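Long-range contacts in UPF0201 protein MJ1564 (Methanocaldococcus jannaschii DSM 2661, PDB 2PZZ), which is of unknown function but belongs to the archaeal UPF0201 family, whose fold resembles RNA-binding proteins although RNA binding itself is thought unlikely: residues E3-A8 against K107-E112; F27-L32 against T48-K53. All coordinates share one frame; numbering follows the deposited sequence.

Contact 1: E3-A8 against K107-E112; sequences EVIIKA and KILADE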
loop_
_atom_site.group_PDB
_atom_site.type_symbol
_atom_site.label_atom_id
_atom_site.label_comp_id
_atom_site.label_asym_id
_atom_site.label_seq_id
_atom_site.Cartn_x
_atom_site.Cartn_y
_atom_site.Cartn_z
ATOM N N GLU A 3 -14.034 20.395 10.187
ATOM C CA GLU A 3 -13.028 19.573 10.844
ATOM C C GLU A 3 -12.747 18.324 10.008
ATOM O O GLU A 3 -13.667 17.635 9.574
ATOM C CB GLU A 3 -13.494 19.199 12.247
ATOM C CG GLU A 3 -12.507 18.341 13.015
ATOM C CD GLU A 3 -12.513 18.624 14.513
ATOM O OE1 GLU A 3 -12.114 17.727 15.283
ATOM O OE2 GLU A 3 -12.898 19.743 14.923
ATOM N N VAL A 4 -11.468 18.050 9.778
ATOM C CA VAL A 4 -11.043 16.906 8.975
ATOM C C VAL A 4 -10.448 15.836 9.868
ATOM O O VAL A 4 -9.570 16.125 10.682
ATOM C CB VAL A 4 -9.968 17.328 7.938
ATOM C CG1 VAL A 4 -9.661 16.174 6.977
ATOM C CG2 VAL A 4 -10.442 18.542 7.176
ATOM N N ILE A 5 -10.930 14.600 9.735
ATOM C CA ILE A 5 -10.386 13.492 10.525
ATOM C C ILE A 5 -9.529 12.672 9.558
ATOM O O ILE A 5 -9.967 12.370 8.463
ATOM C CB ILE A 5 -11.488 12.563 11.076
ATOM C CG1 ILE A 5 -12.604 13.377 11.745
ATOM C CG2 ILE A 5 -10.869 11.577 12.057
ATOM C CD1 ILE A 5 -12.139 14.337 12.823
ATOM N N ILE A 6 -8.324 12.297 9.977
ATOM C CA ILE A 6 -7.415 11.538 9.120
ATOM C C ILE A 6 -6.870 10.280 9.776
ATOM O O ILE A 6 -6.452 10.314 10.927
ATOM C CB ILE A 6 -6.209 12.412 8.704
ATOM C CG1 ILE A 6 -6.711 13.576 7.865
ATOM C CG2 ILE A 6 -5.197 11.606 7.930
ATOM C CD1 ILE A 6 -7.587 13.139 6.727
ATOM N N LYS A 7 -6.872 9.182 9.024
ATOM C CA LYS A 7 -6.345 7.906 9.500
ATOM C C LYS A 7 -5.589 7.258 8.346
ATOM O O LYS A 7 -6.055 7.272 7.215
ATOM C CB LYS A 7 -7.491 6.988 9.948
ATOM C CG LYS A 7 -8.352 7.595 11.046
ATOM C CD LYS A 7 -9.462 6.647 11.480
ATOM C CE LYS A 7 -10.306 7.284 12.584
ATOM N NZ LYS A 7 -11.470 6.442 12.996
ATOM N N ALA A 8 -4.420 6.702 8.627
ATOM C CA ALA A 8 -3.621 6.055 7.588
ATOM C C ALA A 8 -2.844 4.931 8.223
ATOM O O ALA A 8 -2.084 5.156 9.165
ATOM C CB ALA A 8 -2.651 7.059 6.960
ATOM N N LYS A 107 -12.204 12.202 6.482
ATOM C CA LYS A 107 -13.570 12.571 6.845
ATOM C C LYS A 107 -13.657 14.066 7.148
ATOM O O LYS A 107 -12.967 14.582 8.034
ATOM C CB LYS A 107 -14.006 11.773 8.077
ATOM C CG LYS A 107 -15.504 11.638 8.252
ATOM C CD LYS A 107 -15.855 11.045 9.619
ATOM C CE LYS A 107 -15.099 9.754 9.906
ATOM N NZ LYS A 107 -15.536 8.646 9.015
ATOM N N ILE A 108 -14.499 14.765 6.402
ATOM C CA ILE A 108 -14.686 16.190 6.602
ATOM C C ILE A 108 -16.024 16.399 7.307
ATOM O O ILE A 108 -17.076 16.082 6.746
ATOM C CB ILE A 108 -14.699 16.927 5.267
ATOM C CG1 ILE A 108 -13.318 16.832 4.613
ATOM C CG2 ILE A 108 -15.122 18.372 5.482
ATOM C CD1 ILE A 108 -13.280 17.298 3.155
ATOM N N LEU A 109 -15.978 16.928 8.530
ATOM C CA LEU A 109 -17.180 17.153 9.328
ATOM C C LEU A 109 -17.572 18.626 9.392
ATOM O O LEU A 109 -16.755 19.487 9.717
ATOM C CB LEU A 109 -16.968 16.634 10.757
ATOM C CG LEU A 109 -16.245 15.292 10.930
ATOM C CD1 LEU A 109 -16.006 15.020 12.415
ATOM C CD2 LEU A 109 -17.069 14.169 10.310
ATOM N N ALA A 110 -18.828 18.913 9.074
ATOM C CA ALA A 110 -19.335 20.284 9.119
ATOM C C ALA A 110 -19.852 20.535 10.532
ATOM O O ALA A 110 -20.435 19.638 11.132
ATOM C CB ALA A 110 -20.468 20.451 8.117
ATOM N N ASP A 111 -19.635 21.729 11.085
ATOM C CA ASP A 111 -20.152 21.973 12.427
ATOM C C ASP A 111 -21.623 22.347 12.324
ATOM O O ASP A 111 -22.151 22.491 11.220
ATOM C CB ASP A 111 -19.358 23.056 13.184
ATOM C CG ASP A 111 -19.507 24.455 12.596
ATOM O OD1 ASP A 111 -20.492 24.749 11.888
ATOM O OD2 ASP A 111 -18.621 25.288 12.875
ATOM N N GLU A 112 -22.277 22.489 13.473
ATOM C CA GLU A 112 -23.695 22.829 13.534
ATOM C C GLU A 112 -24.103 24.074 12.743
ATOM O O GLU A 112 -25.285 24.255 12.453
ATOM C CB GLU A 112 -24.125 22.995 14.998
ATOM C CG GLU A 112 -23.336 24.069 15.764
ATOM C CD GLU A 112 -23.818 24.271 17.199
ATOM O OE1 GLU A 112 -23.011 24.742 18.032
ATOM O OE2 GLU A 112 -24.997 23.972 17.494
#

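Contact 2: F27-L32 against T48-K53; sequences FPKAKL and TKSVEK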
loop_
_atom_site.group_PDB
_atom_site.type_symbol
_atom_site.label_atom_id
_atom_site.label_comp_id
_atom_site.label_asym_id
_atom_site.label_seq_id
_atom_site.Cartn_x
_atom_site.Cartn_y
_atom_site.Cartn_z
ATOM N N PHE A 27 -2.384 17.727 3.921
ATOM C CA PHE A 27 -2.947 18.400 5.082
ATOM C C PHE A 27 -1.823 18.871 5.991
ATOM O O PHE A 27 -1.629 18.326 7.067
ATOM C CB PHE A 27 -3.871 17.433 5.850
ATOM C CG PHE A 27 -5.019 16.920 5.025
ATOM C CD1 PHE A 27 -6.088 17.750 4.703
ATOM C CD2 PHE A 27 -5.011 15.614 4.527
ATOM C CE1 PHE A 27 -7.152 17.288 3.882
ATOM C CE2 PHE A 27 -6.053 15.139 3.712
ATOM C CZ PHE A 27 -7.130 15.982 3.387
ATOM N N PRO A 28 -1.082 19.916 5.571
ATOM C CA PRO A 28 0.052 20.530 6.272
ATOM C C PRO A 28 -0.146 20.876 7.749
ATOM O O PRO A 28 0.797 20.777 8.535
ATOM C CB PRO A 28 0.333 21.788 5.438
ATOM C CG PRO A 28 -0.110 21.411 4.079
ATOM C CD PRO A 28 -1.421 20.704 4.372
ATOM N N LYS A 29 -1.355 21.294 8.119
ATOM C CA LYS A 29 -1.658 21.671 9.502
ATOM C C LYS A 29 -2.127 20.530 10.397
ATOM O O LYS A 29 -2.398 20.736 11.577
ATOM C CB LYS A 29 -2.733 22.763 9.541
ATOM C CG LYS A 29 -2.261 24.165 9.158
ATOM C CD LYS A 29 -2.156 24.342 7.656
ATOM C CE LYS A 29 -1.721 25.768 7.298
ATOM N NZ LYS A 29 -2.631 26.805 7.872
ATOM N N ALA A 30 -2.220 19.325 9.852
ATOM C CA ALA A 30 -2.697 18.201 10.655
ATOM C C ALA A 30 -1.835 17.870 11.869
ATOM O O ALA A 30 -0.605 17.897 11.793
ATOM C CB ALA A 30 -2.848 16.967 9.773
ATOM N N LYS A 31 -2.490 17.581 12.995
ATOM C CA LYS A 31 -1.803 17.174 14.224
ATOM C C LYS A 31 -1.886 15.657 14.163
ATOM O O LYS A 31 -2.982 15.104 14.165
ATOM C CB LYS A 31 -2.538 17.654 15.476
ATOM C CG LYS A 31 -2.202 19.059 15.940
ATOM C CD LYS A 31 -2.837 20.128 15.071
ATOM C CE LYS A 31 -2.744 21.491 15.749
ATOM N NZ LYS A 31 -3.351 22.551 14.908
ATOM N N LEU A 32 -0.745 14.980 14.124
ATOM C CA LEU A 32 -0.755 13.530 13.995
ATOM C C LEU A 32 -0.200 12.735 15.166
ATOM O O LEU A 32 0.757 13.149 15.819
ATOM C CB LEU A 32 0.009 13.135 12.720
ATOM C CG LEU A 32 -0.418 13.827 11.419
ATOM C CD1 LEU A 32 0.590 13.528 10.320
ATOM C CD2 LEU A 32 -1.808 13.361 11.011
ATOM N N THR A 48 -7.265 18.314 11.386
ATOM C CA THR A 48 -6.948 19.662 10.942
ATOM C C THR A 48 -8.277 20.319 10.620
ATOM O O THR A 48 -9.260 19.631 10.349
ATOM C CB THR A 48 -6.063 19.698 9.672
ATOM O OG1 THR A 48 -5.884 21.063 9.270
ATOM C CG2 THR A 48 -6.706 18.918 8.506
ATOM N N LYS A 49 -8.303 21.645 10.658
ATOM C CA LYS A 49 -9.501 22.407 10.352
ATOM C C LYS A 49 -9.266 23.099 9.017
ATOM O O LYS A 49 -10.090 23.882 8.553
ATOM C CB LYS A 49 -9.746 23.463 11.439
ATOM C CG LYS A 49 -9.794 22.899 12.842
ATOM C CD LYS A 49 -11.097 22.162 13.097
ATOM C CE LYS A 49 -12.179 23.087 13.676
ATOM N NZ LYS A 49 -12.469 24.280 12.820
ATOM N N SER A 50 -8.131 22.813 8.397
ATOM C CA SER A 50 -7.807 23.450 7.127
ATOM C C SER A 50 -7.729 22.507 5.943
ATOM O O SER A 50 -7.019 21.517 5.993
ATOM C CB SER A 50 -6.474 24.197 7.234
ATOM O OG SER A 50 -6.059 24.635 5.952
ATOM N N VAL A 51 -8.467 22.836 4.884
ATOM C CA VAL A 51 -8.482 22.074 3.636
ATOM C C VAL A 51 -7.900 22.975 2.540
ATOM O O VAL A 51 -8.071 22.717 1.341
ATOM C CB VAL A 51 -9.922 21.664 3.215
ATOM C CG1 VAL A 51 -10.468 20.582 4.165
ATOM C CG2 VAL A 51 -10.840 22.880 3.235
ATOM N N GLU A 52 -7.217 24.037 2.960
ATOM C CA GLU A 52 -6.614 24.983 2.024
ATOM C C GLU A 52 -5.669 24.319 1.028
ATOM O O GLU A 52 -5.792 24.520 -0.174
ATOM C CB GLU A 52 -5.865 26.080 2.790
ATOM C CG GLU A 52 -6.781 27.139 3.389
ATOM C CD GLU A 52 -6.100 27.954 4.478
ATOM O OE1 GLU A 52 -4.943 28.394 4.269
ATOM O OE2 GLU A 52 -6.729 28.158 5.544
ATOM N N LYS A 53 -4.726 23.532 1.525
ATOM C CA LYS A 53 -3.783 22.862 0.642
ATOM C C LYS A 53 -4.522 21.943 -0.334
ATOM O O LYS A 53 -4.245 21.948 -1.538
ATOM C CB LYS A 53 -2.772 22.064 1.467
ATOM C CG LYS A 53 -1.694 21.368 0.647
ATOM C CD LYS A 53 -0.834 22.366 -0.118
ATOM C CE LYS A 53 0.430 21.708 -0.653
ATOM N NZ LYS A 53 1.238 22.651 -1.483
#

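Contact 1: E3-A8 against K107-E112
I5 and L109 carry the side-chain part of this strand pairing, crossing obliquely over one face of the sheet. I5 holds CG1 anti to its carbonyl carbon (chi1 -48°), which brings that methylene to 3.8 Å from CD1 of L109, and the I5 CD1 methyl lies against the same methyl. L109 also has CG anti to its carbonyl carbon, and its CB lies beside the oxygen of the E3 carbonyl, 3.6 Å from E3 O. K107 sits directly across from I5, and I5 CB and K107 CB are 4.0 Å apart; with CG anti to the backbone N, the lysine then bends at its last two torsions and carries its amine away from the E3-A8 strand. An alanine at L109 would remove the methyl that both I5 CG1 and I5 CD1 touch, and would probably loosen the packing on this face while sparing the backbone bonds. The two strands are central neighbours in the five-stranded antiparallel sheet: 3-10 runs between 42-48 and 104-109, with the latter bordered in turn by 79-84. Two hydrogen-bonded pairs, E3 with L109 and I5 with K107, bracket the non-hydrogen-bonded pair V4 with I108. Among the four backbone bonds, L109 N to E3 O is the shortest at 2.6 Å and almost perfectly straight, whereas E3 N to L109 O is clearly bent, its N-H...O angle only 134°. At the middle pair the CA of V4 comes to 3.2 Å from K107 O, a CA-H...O contact. On the opposite, buried face V4 CG2 packs against I108 CG1 at 4.2 Å, and V4 also meets F27 while I108 reaches T80 and F82.

Contact 2: F27-L32 against T48-K53
The tightest point is P28 against K53, where the proline CD presses to 3.5 Å from K53 CB, closer than carbons usually pack. The two side chains cross at about a right angle, with P28 CG and CD lying against the first two carbons of the lysine; K53 then bends at chi2 and takes its amine away. P28 is held there by a type I beta turn from F27 to A30, which leads from helix 16-26 into strand 31-36. The turn also meets T48, the last residue of strand 42-48. T48 CB lies 3.8 Å from A30 CA, and its hydroxyl, anti to the backbone N (chi1 176°), comes beside K29 CB. That torsion leaves the T48 methyl in the crowded position between N and carbonyl carbon, and it approaches F27 CD1 obliquely at 4.0 Å. The S50 carbonyl oxygen lies at the edge of the same ring, near its plane. No hydrogen bond joins the two segments. Within T48-K53 the polar groups serve the chain itself: T48 OG1 accepts from S50 N at 3.0 Å and S50 OG accepts from E52 N, two successive ST turns that carry the chain into helix 52-60. K29 NZ and E52 OE1 stand 4.6 Å apart, too far for a salt bridge; van der Waals packing joins the segments, and the charges would probably add only a modest attraction.

Starting at the N terminus, the chain lays down strand 3-10, then helix 16-26, whose exit turn supplies the first half of contact 2. The hairpin of strands 31-36 and 42-48 brings T48-K53 back to that turn, closing the short inner loop. Nearly a hundred residues after the first strand, 107-112 returns to close the long loop of contact 1, which encloses contact 2 entirely without crossing it. The two meet through strand 3-10: V4 N probably bonds to T48 O, V4 CG2 packs on V51 CG1, and I6 CD1 touches the F27 ring. Together they tie the sheet centre to the turn and the start of helix 52-60.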